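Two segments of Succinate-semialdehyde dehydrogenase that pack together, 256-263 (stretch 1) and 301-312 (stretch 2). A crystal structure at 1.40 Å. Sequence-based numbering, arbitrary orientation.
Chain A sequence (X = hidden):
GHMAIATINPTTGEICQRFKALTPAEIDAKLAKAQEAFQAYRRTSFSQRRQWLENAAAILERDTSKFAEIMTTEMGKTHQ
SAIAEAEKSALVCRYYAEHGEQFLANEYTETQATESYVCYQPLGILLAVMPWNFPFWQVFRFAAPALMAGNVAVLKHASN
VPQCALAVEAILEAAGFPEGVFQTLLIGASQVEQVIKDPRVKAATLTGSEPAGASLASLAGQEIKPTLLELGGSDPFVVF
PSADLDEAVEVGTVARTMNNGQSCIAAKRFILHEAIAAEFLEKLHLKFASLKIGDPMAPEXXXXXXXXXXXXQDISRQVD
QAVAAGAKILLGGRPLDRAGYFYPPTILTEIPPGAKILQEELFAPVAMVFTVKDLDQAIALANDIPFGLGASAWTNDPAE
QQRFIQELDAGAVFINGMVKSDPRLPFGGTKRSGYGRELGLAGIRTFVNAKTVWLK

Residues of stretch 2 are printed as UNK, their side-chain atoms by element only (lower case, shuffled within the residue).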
# COMPACT_ATOMS: atom_id res chain seq x y z
N ARG A 256 5.17 -28.41 -9.05
CA ARG A 256 6.46 -28.38 -8.36
C ARG A 256 7.63 -28.18 -9.32
O ARG A 256 8.60 -27.50 -8.97
CB ARG A 256 6.67 -29.66 -7.52
CG ARG A 256 8.10 -29.85 -6.99
CD ARG A 256 8.48 -28.94 -5.81
NE ARG A 256 8.86 -27.58 -6.23
CZ ARG A 256 9.47 -26.69 -5.45
NH1 ARG A 256 9.76 -25.49 -5.92
NH2 ARG A 256 9.79 -26.99 -4.20
N THR A 257 7.56 -28.76 -10.51
CA THR A 257 8.76 -28.86 -11.35
C THR A 257 8.85 -27.87 -12.51
O THR A 257 9.91 -27.74 -13.11
CB THR A 257 9.00 -30.31 -11.86
OG1 THR A 257 7.97 -30.68 -12.79
CG2 THR A 257 9.04 -31.29 -10.69
N MET A 258 7.76 -27.17 -12.82
CA MET A 258 7.79 -26.14 -13.87
C MET A 258 8.82 -25.08 -13.54
O MET A 258 9.08 -24.81 -12.37
CB MET A 258 6.41 -25.49 -14.03
CG MET A 258 5.94 -24.76 -12.77
SD MET A 258 4.25 -24.08 -12.81
CE MET A 258 4.12 -23.45 -11.13
N ASN A 259 9.41 -24.48 -14.57
CA ASN A 259 10.44 -23.46 -14.39
C ASN A 259 11.62 -23.98 -13.57
O ASN A 259 12.24 -23.24 -12.80
CB ASN A 259 9.88 -22.19 -13.75
CG ASN A 259 10.53 -20.93 -14.29
OD1 ASN A 259 10.62 -20.76 -15.50
ND2 ASN A 259 11.00 -20.06 -13.40
N ASN A 260 11.90 -25.28 -13.73
CA ASN A 260 12.94 -25.97 -12.97
C ASN A 260 12.76 -25.82 -11.46
O ASN A 260 13.72 -25.79 -10.70
CB ASN A 260 14.34 -25.53 -13.43
CG ASN A 260 14.50 -25.62 -14.94
OD1 ASN A 260 13.92 -26.50 -15.57
ND2 ASN A 260 15.28 -24.71 -15.52
N GLY A 261 11.49 -25.72 -11.06
CA GLY A 261 11.13 -25.57 -9.66
C GLY A 261 11.15 -24.14 -9.15
O GLY A 261 10.71 -23.88 -8.04
N GLN A 262 11.68 -23.22 -9.96
CA GLN A 262 11.94 -21.86 -9.50
C GLN A 262 10.75 -20.94 -9.70
O GLN A 262 10.78 -19.99 -10.49
CB GLN A 262 13.19 -21.31 -10.19
CG GLN A 262 14.42 -22.19 -9.92
CD GLN A 262 15.50 -22.03 -10.97
OE1 GLN A 262 16.68 -21.89 -10.64
NE2 GLN A 262 15.11 -22.08 -12.24
N SER A 263 9.67 -21.23 -8.98
CA SER A 263 8.49 -20.39 -9.03
C SER A 263 7.99 -20.11 -7.64
O SER A 263 7.96 -20.99 -6.77
CB SER A 263 7.37 -21.04 -9.82
OG SER A 263 6.21 -20.21 -9.75
N UNK A 301 12.98 -31.56 -23.29
CA UNK A 301 13.47 -31.38 -21.93
C UNK A 301 12.39 -30.90 -20.97
O UNK A 301 11.66 -29.95 -21.27
o UNK A 301 15.73 -30.96 -22.67
c UNK A 301 14.66 -30.40 -21.91
c UNK A 301 15.14 -30.13 -20.49
N UNK A 302 12.27 -31.56 -19.82
CA UNK A 302 11.40 -31.09 -18.74
C UNK A 302 12.15 -30.19 -17.76
O UNK A 302 11.64 -29.15 -17.35
o UNK A 302 8.86 -32.51 -19.25
c UNK A 302 10.83 -32.27 -17.95
o UNK A 302 10.05 -34.31 -18.88
c UNK A 302 9.84 -33.08 -18.74
N UNK A 303 13.35 -30.61 -17.39
CA UNK A 303 14.12 -29.95 -16.35
C UNK A 303 15.47 -29.49 -16.90
O UNK A 303 16.31 -30.31 -17.26
c UNK A 303 15.16 -30.20 -14.05
c UNK A 303 12.14 -30.62 -14.03
c UNK A 303 13.13 -31.58 -14.65
c UNK A 303 14.41 -30.92 -15.17
N UNK A 304 15.66 -28.17 -17.00
CA UNK A 304 16.97 -27.61 -17.28
C UNK A 304 17.75 -27.38 -16.00
O UNK A 304 17.33 -27.81 -14.93
N UNK A 305 18.89 -26.69 -16.09
CA UNK A 305 19.68 -26.39 -14.90
C UNK A 305 19.00 -25.32 -14.06
O UNK A 305 18.19 -24.55 -14.58
c UNK A 305 19.41 -26.01 -17.30
c UNK A 305 20.50 -25.12 -16.75
c UNK A 305 20.97 -25.81 -15.49
N UNK A 306 19.32 -25.27 -12.77
CA UNK A 306 18.95 -24.12 -11.96
C UNK A 306 19.67 -22.88 -12.49
O UNK A 306 20.68 -23.00 -13.19
c UNK A 306 17.10 -25.46 -9.95
c UNK A 306 19.08 -25.77 -8.45
c UNK A 306 19.30 -24.36 -10.49
c UNK A 306 18.62 -25.59 -9.88
N UNK A 307 19.18 -21.70 -12.16
CA UNK A 307 19.65 -20.51 -12.86
C UNK A 307 21.07 -20.08 -12.50
O UNK A 307 21.75 -19.47 -13.32
c UNK A 307 18.71 -19.36 -12.65
N UNK A 308 21.49 -20.34 -11.27
CA UNK A 308 22.79 -19.85 -10.80
C UNK A 308 23.49 -20.87 -9.92
O UNK A 308 22.85 -21.77 -9.36
c UNK A 308 21.77 -17.50 -10.65
o UNK A 308 22.16 -18.85 -8.67
c UNK A 308 22.67 -18.54 -9.97
N UNK A 309 24.80 -20.74 -9.79
CA UNK A 309 25.55 -21.62 -8.89
C UNK A 309 25.11 -21.43 -7.44
O UNK A 309 25.08 -22.39 -6.66
o UNK A 309 30.05 -23.44 -8.24
c UNK A 309 27.05 -21.41 -9.04
o UNK A 309 29.62 -21.98 -9.82
c UNK A 309 27.89 -22.41 -8.23
c UNK A 309 29.29 -22.62 -8.80
N UNK A 310 24.74 -20.20 -7.09
CA UNK A 310 24.26 -19.90 -5.75
C UNK A 310 22.99 -20.64 -5.37
O UNK A 310 22.87 -21.16 -4.27
N UNK A 311 22.03 -20.69 -6.29
CA UNK A 311 20.80 -21.44 -6.06
C UNK A 311 21.12 -22.92 -5.89
O UNK A 311 20.58 -23.59 -4.99
c UNK A 311 18.60 -22.18 -7.03
c UNK A 311 18.53 -19.37 -6.05
c UNK A 311 19.33 -19.79 -7.27
c UNK A 311 19.79 -21.25 -7.21
N UNK A 312 21.99 -23.44 -6.75
CA UNK A 312 22.42 -24.82 -6.67
C UNK A 312 23.06 -25.13 -5.31
O UNK A 312 22.75 -26.14 -4.68
c UNK A 312 22.78 -27.61 -7.98
c UNK A 312 24.96 -26.79 -8.89
c UNK A 312 23.37 -25.16 -7.81
c UNK A 312 23.90 -26.60 -7.81
O HOH W 1 10.83 -27.18 -15.60
O HOH W 2 16.66 -22.40 -14.56

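At position 301 the side chain is one carbon bearing an oxygen and a second carbon, and it reaches nothing on stretch 1; this is Thr 301. Position 302 has two carbons, the second carrying two oxygens; this short carboxylate is Asp 302. Its backbone O, rather than its side chain, matters here, accepting from water 1 at 2.8 Å. Position 303 shows four carbons forked at the first, with one arm two carbons long, the pattern of isoleucine. The tip of the long arm of Ile 303, CD1, lies 3.8 Å from CB of Thr 257.

Position 304 has no side-chain atoms and is Gly 304. Its N donates to OD1 of Asn 260 at 2.8 Å. At position 305 three carbons close a ring onto the backbone N, which defines Pro 305; its CB points away from stretch 1, while its O accepts from water 2 at 2.6 Å. An ideal CB on Gly 304 would lie 2.7 Å from CD of Pro 305, a clash. Position 306 carries four carbons forked at the second, hence Leu 306. Although its CB points sideways, the end of the side chain comes nearer, placing CD2 3.5 Å from O of Asn 260.

A single carbon at position 307 marks Ala 307, whose N donates to OE1 of Gln 262 at 2.9 Å. Position 308, one carbon with an oxygen and a carbon, touches nothing on stretch 1; it is Thr 308, the N-cap of the following helix. Position 309, three carbons, the third carrying two oxygens, is out of reach: Glu 309. Position 310 lacks a side chain and is Gly 310. Position 311 has four carbons forked at the first with one longer arm: Ile 311, whose CG2 approaches OE1 of Gln 262 at 4.1 Å and whose N donates to OG1 of Thr 308 at 3.0 Å, the capping bond. Position 312, four carbons forked at the second and without contact, is Leu 312.

The contact works by two side-chain amides of stretch 1 reading the backbone of stretch 2, with OD1 of Asn 260 and OE1 of Gln 262 each accepting from a main-chain N. Gln 262 is further steadied by its NE2, which donates to O of Asn 259 at 3.1 Å. Water 2 accepts from both amide nitrogens and donates to Pro 305, while water 1 links Asn 260 N to stretch 2. Ile 303 and Leu 306 add apolar packing.

Stretch 2 (301-312) TDIGPLATEGIL
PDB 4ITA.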